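Local coordinates for putative mandelate racemase (Zymomonas mobilis, PDB 2OX4) that is a putative dehydratase of the enolase superfamily, binds magnesium and probably acts as a lyase, at the interface of chains A and B. Numbering follows the deposited sequence. Chains: chain A/B, Putative mandelate racemase.

Contacts 1 and 2 lie in one two-fold interface between identical chains. The centres of their C-alpha atoms are about 19 Å apart. Both pair helix 70-79 of one chain with helix 296-309 of the other. B:Glu71, B:Glu75, A:His308 and A:Pro336 of contact 1 return in contact 2 as A:Glu71, A:Glu75, B:His308 and B:Pro336. Contact 1 takes in a wider stretch, with a network of lysines and acids near the middle. Contact 2 shows the A:Glu75 and B:His308 end, with the residues that flank it. Each arrangement should therefore occur twice in the pair. The deposited assembly holds eight copies, so this pair would be one building unit.

Contact 1: the interface of chains A and B. Residues chain A 118-119, 122, 301, 305, 308, 334, 336; chain B 71-72, 75, 302.
B:Glu71 of helix 70-79 reaches across to A:Lys301 on helix 296-309. This is an interface between two chains of a mandelate racemase-like enzyme of the enolase superfamily. The helix carrying B:Glu71 belongs to the N-terminal family domain, and A:Lys301 to the C-terminal one. The backbone N of B:Glu71 donates to A:Gly119 O at 3.1 Å, in the carbonyl plane and on a lone pair. Its CB lies beside the same carbonyl oxygen. CG passes A:Ala334 O at 3.6 Å and also touches A:Gly119 CA. The chain then bends at CG (chi2 -75°) and brings the carboxylate among the lysines. OE2 accepts from A:Lys301 NZ at 2.7 Å, and the ammonium sits above the carboxylate plane, 60° out of it. OE1 turns its syn lone pair to B:Lys302 NZ of its own chain, at 2.9 Å. A lysine in place of B:Glu71 would probably leave both ammonium groups without this shared acid and put a third positive charge beside them. A:Asp305 is the second acid of the network. Its OD2 takes A:Lys301 NZ on the syn lone pair at 3.2 Å. The extended chain of B:Lys302 crosses A:Asp305 at about a right angle, with B:Lys302 CE 3.3 Å from A:Asp305 OD2. A:Lys301 NZ and B:Lys302 NZ come near each other, and the two carboxylates probably offset their like charges. Beside B:Glu71, water 1 bridges the chains: it lies 2.8 Å from B:Ala72 N and also meets A:Gly119 O. A:Asn122 OD1 rests against B:Ala72 CA. A:His308 NE2 also donates to B:Glu75 OE1 at 3.0 Å, tip to tip.

Contact 2: the interface of chains A and B. Residues chain A 71, 75, 79, 272-273; chain B 308, 336.
Helix 70-79 of chain A brings A:Glu75 to B:His308, near the C-terminal end of helix 296-309, and the backbone of A:Lys79, at the last turn of its own helix, departs from regular helical values (phi -105°). A:Glu75 and B:His308 meet tip to tip. The glutamate has CG anti to the backbone N (chi1 -174°), and a bend at chi2 brings its carboxylate to the ring. B:His308 NE2 donates to A:Glu75 OE1 at 2.9 Å. The oxygen lies in the ring plane and is met on its syn side. The carboxylate is turned 45° from the imidazole. A second bond, from B:His308 NE2 to A:Glu75 OE2 at 3.0 Å, is weak because its hydrogen points poorly. OE2 has another partner in its own chain: A:Lys79 NZ reaches it at 2.9 Å as a salt bridge. This lysine probably steadies the carboxylate. The same ammonium also comes near B:His308 CE1, and its charge might disfavour a positive imidazole, while the carboxylate would favour one.

B:Pro336 packs on both partners. Its CB touches A:Glu75 CD at 3.7 Å. Its CG lies over one face of the B:His308 ring, offset toward the rim, and probably limits how the ring can tilt. At the ring edge, in plane, comes A:Arg272, with NH1 3.9 Å from B:His308 CD2. A:Trp273 packs beside this arginine. Its CH2 sits over one face of the guanidinium, toward the rim, 3.6 Å above the plane, and should help to place it. The same CH2 reaches B:His308 CD2 at 4.2 Å. The site thus seats the histidine of one chain among helices 70-79 and 271-280 of the other and is likely to help join the two subunits in the deposited assembly.

Contact 1: the interface of chains A and B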
loop_
_atom_site.group_PDB
_atom_site.type_symbol
_atom_site.label_atom_id
_atom_site.label_comp_id
_atom_site.label_asym_id
_atom_site.label_seq_id
_atom_site.Cartn_x
_atom_site.Cartn_y
_atom_site.Cartn_z
ATOM N N LEU A 118 -13.639 17.399 -33.175
ATOM C CA LEU A 118 -13.337 16.656 -31.948
ATOM C C LEU A 118 -12.990 15.188 -32.217
ATOM O O LEU A 118 -12.762 14.414 -31.283
ATOM C CB LEU A 118 -14.505 16.733 -30.972
ATOM C CG LEU A 118 -14.882 18.099 -30.407
ATOM C CD1 LEU A 118 -16.168 17.965 -29.591
ATOM C CD2 LEU A 118 -13.732 18.675 -29.555
ATOM N N GLY A 119 -12.957 14.798 -33.487
ATOM C CA GLY A 119 -12.598 13.422 -33.842
ATOM C C GLY A 119 -13.684 12.620 -34.539
ATOM O O GLY A 119 -13.496 11.427 -34.812
ATOM N N ASN A 122 -18.864 8.632 -33.258
ATOM C CA ASN A 122 -18.639 7.245 -32.834
ATOM C C ASN A 122 -19.907 6.406 -32.908
ATOM O O ASN A 122 -19.886 5.201 -32.621
ATOM C CB ASN A 122 -18.059 7.193 -31.422
ATOM C CG ASN A 122 -16.623 7.652 -31.382
ATOM O OD1 ASN A 122 -15.700 6.844 -31.294
ATOM N ND2 ASN A 122 -16.424 8.965 -31.476
ATOM N N LYS A 301 -12.765 16.177 -23.294
ATOM C CA LYS A 301 -12.107 15.144 -24.080
ATOM C C LYS A 301 -10.979 14.470 -23.287
ATOM O O LYS A 301 -10.909 13.249 -23.243
ATOM C CB LYS A 301 -11.579 15.745 -25.386
ATOM C CG LYS A 301 -11.252 14.736 -26.448
ATOM C CD LYS A 301 -10.953 15.424 -27.776
ATOM C CE LYS A 301 -10.572 14.407 -28.843
ATOM N NZ LYS A 301 -10.298 13.058 -28.248
ATOM N N ASP A 305 -11.018 10.595 -22.262
ATOM C CA ASP A 305 -9.960 9.756 -22.823
ATOM C C ASP A 305 -9.181 9.038 -21.715
ATOM O O ASP A 305 -8.872 7.852 -21.830
ATOM C CB ASP A 305 -8.999 10.582 -23.684
ATOM C CG ASP A 305 -9.671 11.186 -24.911
ATOM O OD1 ASP A 305 -10.761 10.721 -25.330
ATOM O OD2 ASP A 305 -9.103 12.158 -25.449
ATOM N N HIS A 308 -11.449 6.276 -20.258
ATOM C CA HIS A 308 -11.525 5.105 -21.135
ATOM C C HIS A 308 -10.533 4.018 -20.705
ATOM O O HIS A 308 -10.875 2.825 -20.739
ATOM C CB HIS A 308 -11.264 5.505 -22.592
ATOM C CG HIS A 308 -11.697 4.480 -23.589
ATOM N ND1 HIS A 308 -12.826 3.701 -23.426
ATOM C CD2 HIS A 308 -11.158 4.117 -24.779
ATOM C CE1 HIS A 308 -12.960 2.903 -24.470
ATOM N NE2 HIS A 308 -11.962 3.136 -25.305
ATOM N N ALA A 334 -18.556 12.377 -30.096
ATOM C CA ALA A 334 -17.147 12.321 -30.516
ATOM C C ALA A 334 -16.276 11.409 -29.640
ATOM O O ALA A 334 -15.086 11.237 -29.922
ATOM C CB ALA A 334 -16.546 13.719 -30.575
ATOM N N PRO A 336 -15.610 7.503 -27.830
ATOM C CA PRO A 336 -15.984 6.078 -27.859
ATOM C C PRO A 336 -16.728 5.568 -26.619
ATOM O O PRO A 336 -17.549 4.645 -26.737
ATOM C CB PRO A 336 -14.634 5.360 -28.001
ATOM C CG PRO A 336 -13.641 6.308 -27.404
ATOM C CD PRO A 336 -14.144 7.682 -27.796
ATOM N N GLU B 71 -11.446 9.200 -34.213
ATOM C CA GLU B 71 -11.740 8.545 -32.917
ATOM C C GLU B 71 -12.363 7.161 -33.119
ATOM O O GLU B 71 -11.911 6.189 -32.525
ATOM C CB GLU B 71 -12.625 9.418 -32.007
ATOM C CG GLU B 71 -11.917 10.654 -31.478
ATOM C CD GLU B 71 -10.919 10.348 -30.366
ATOM O OE1 GLU B 71 -11.074 9.321 -29.665
ATOM O OE2 GLU B 71 -9.992 11.159 -30.165
ATOM N N ALA B 72 -13.395 7.083 -33.961
ATOM C CA ALA B 72 -14.091 5.824 -34.220
ATOM C C ALA B 72 -13.190 4.814 -34.927
ATOM O O ALA B 72 -13.201 3.631 -34.603
ATOM C CB ALA B 72 -15.380 6.064 -35.022
ATOM N N GLU B 75 -10.670 3.439 -32.375
ATOM C CA GLU B 75 -11.343 2.504 -31.488
ATOM C C GLU B 75 -11.693 1.195 -32.215
ATOM O O GLU B 75 -11.613 0.128 -31.621
ATOM C CB GLU B 75 -12.579 3.161 -30.835
ATOM C CG GLU B 75 -13.353 2.250 -29.855
ATOM C CD GLU B 75 -12.740 2.137 -28.458
ATOM O OE1 GLU B 75 -11.626 2.663 -28.217
ATOM O OE2 GLU B 75 -13.393 1.494 -27.592
ATOM N N LYS B 302 -3.416 12.318 -26.288
ATOM C CA LYS B 302 -3.955 11.706 -25.072
ATOM C C LYS B 302 -2.860 11.349 -24.070
ATOM O O LYS B 302 -3.009 11.580 -22.878
ATOM C CB LYS B 302 -4.794 10.467 -25.409
ATOM C CG LYS B 302 -5.984 10.790 -26.355
ATOM C CD LYS B 302 -6.845 9.568 -26.656
ATOM C CE LYS B 302 -7.967 9.942 -27.652
ATOM N NZ LYS B 302 -8.819 8.749 -28.008
HETATM O O HOH W 1 -14.826 9.254 -35.096
#

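Contact 2: the interface of chains A and B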
loop_
_atom_site.group_PDB
_atom_site.type_symbol
_atom_site.label_atom_id
_atom_site.label_comp_id
_atom_site.label_asym_id
_atom_site.label_seq_id
_atom_site.Cartn_x
_atom_site.Cartn_y
_atom_site.Cartn_z
ATOM N N GLU A 71 -5.441 25.159 -26.767
ATOM C CA GLU A 71 -4.528 24.534 -25.786
ATOM C C GLU A 71 -3.746 25.590 -24.982
ATOM O O GLU A 71 -3.670 25.527 -23.752
ATOM C CB GLU A 71 -3.546 23.563 -26.471
ATOM C CG GLU A 71 -4.154 22.240 -26.937
ATOM C CD GLU A 71 -4.649 21.358 -25.798
ATOM O OE1 GLU A 71 -4.025 21.317 -24.714
ATOM O OE2 GLU A 71 -5.661 20.678 -26.004
ATOM N N GLU A 75 -4.118 26.584 -20.994
ATOM C CA GLU A 75 -2.916 26.597 -20.146
ATOM C C GLU A 75 -2.597 27.985 -19.559
ATOM O O GLU A 75 -2.196 28.089 -18.409
ATOM C CB GLU A 75 -1.730 25.977 -20.909
ATOM C CG GLU A 75 -0.441 25.791 -20.107
ATOM C CD GLU A 75 -0.432 24.592 -19.144
ATOM O OE1 GLU A 75 -1.466 23.909 -18.974
ATOM O OE2 GLU A 75 0.645 24.341 -18.545
ATOM N N LYS A 79 -2.381 28.651 -15.716
ATOM C CA LYS A 79 -1.035 28.886 -15.165
ATOM C C LYS A 79 -0.687 30.354 -14.931
ATOM O O LYS A 79 0.276 30.645 -14.208
ATOM C CB LYS A 79 0.030 28.282 -16.080
ATOM C CG LYS A 79 0.003 26.757 -16.129
ATOM C CD LYS A 79 0.514 26.156 -14.821
ATOM C CE LYS A 79 0.647 24.633 -14.933
ATOM N NZ LYS A 79 1.728 24.268 -15.888
ATOM N N ARG A 272 -9.118 17.263 -15.410
ATOM C CA ARG A 272 -8.359 16.019 -15.268
ATOM C C ARG A 272 -7.953 15.792 -13.800
ATOM O O ARG A 272 -8.012 14.674 -13.298
ATOM C CB ARG A 272 -7.098 16.123 -16.114
ATOM C CG ARG A 272 -7.280 15.863 -17.606
ATOM C CD ARG A 272 -6.025 16.350 -18.353
ATOM N NE ARG A 272 -5.993 17.816 -18.427
ATOM C CZ ARG A 272 -4.990 18.543 -18.902
ATOM N NH1 ARG A 272 -3.853 17.971 -19.310
ATOM N NH2 ARG A 272 -5.134 19.865 -18.977
ATOM N N TRP A 273 -7.544 16.872 -13.131
ATOM C CA TRP A 273 -7.014 16.797 -11.774
ATOM C C TRP A 273 -8.114 16.420 -10.790
ATOM O O TRP A 273 -7.857 15.735 -9.803
ATOM C CB TRP A 273 -6.414 18.145 -11.364
ATOM C CG TRP A 273 -5.110 18.446 -12.037
ATOM C CD1 TRP A 273 -3.868 18.206 -11.529
ATOM C CD2 TRP A 273 -4.908 19.048 -13.328
ATOM N NE1 TRP A 273 -2.904 18.611 -12.421
ATOM C CE2 TRP A 273 -3.516 19.139 -13.531
ATOM C CE3 TRP A 273 -5.768 19.523 -14.330
ATOM C CZ2 TRP A 273 -2.961 19.683 -14.695
ATOM C CZ3 TRP A 273 -5.214 20.052 -15.492
ATOM C CH2 TRP A 273 -3.824 20.125 -15.664
ATOM N N HIS B 308 0.743 15.471 -18.424
ATOM C CA HIS B 308 0.754 16.838 -17.863
ATOM C C HIS B 308 0.256 16.891 -16.413
ATOM O O HIS B 308 0.765 17.684 -15.627
ATOM C CB HIS B 308 -0.090 17.775 -18.750
ATOM C CG HIS B 308 0.112 19.243 -18.487
ATOM N ND1 HIS B 308 1.342 19.801 -18.201
ATOM C CD2 HIS B 308 -0.767 20.278 -18.536
ATOM C CE1 HIS B 308 1.210 21.113 -18.064
ATOM N NE2 HIS B 308 -0.062 21.426 -18.252
ATOM N N PRO B 336 1.139 21.833 -24.274
ATOM C CA PRO B 336 1.803 22.762 -23.343
ATOM C C PRO B 336 3.075 22.207 -22.677
ATOM O O PRO B 336 3.974 22.982 -22.325
ATOM C CB PRO B 336 0.726 23.030 -22.278
ATOM C CG PRO B 336 -0.178 21.839 -22.337
ATOM C CD PRO B 336 -0.162 21.362 -23.760
#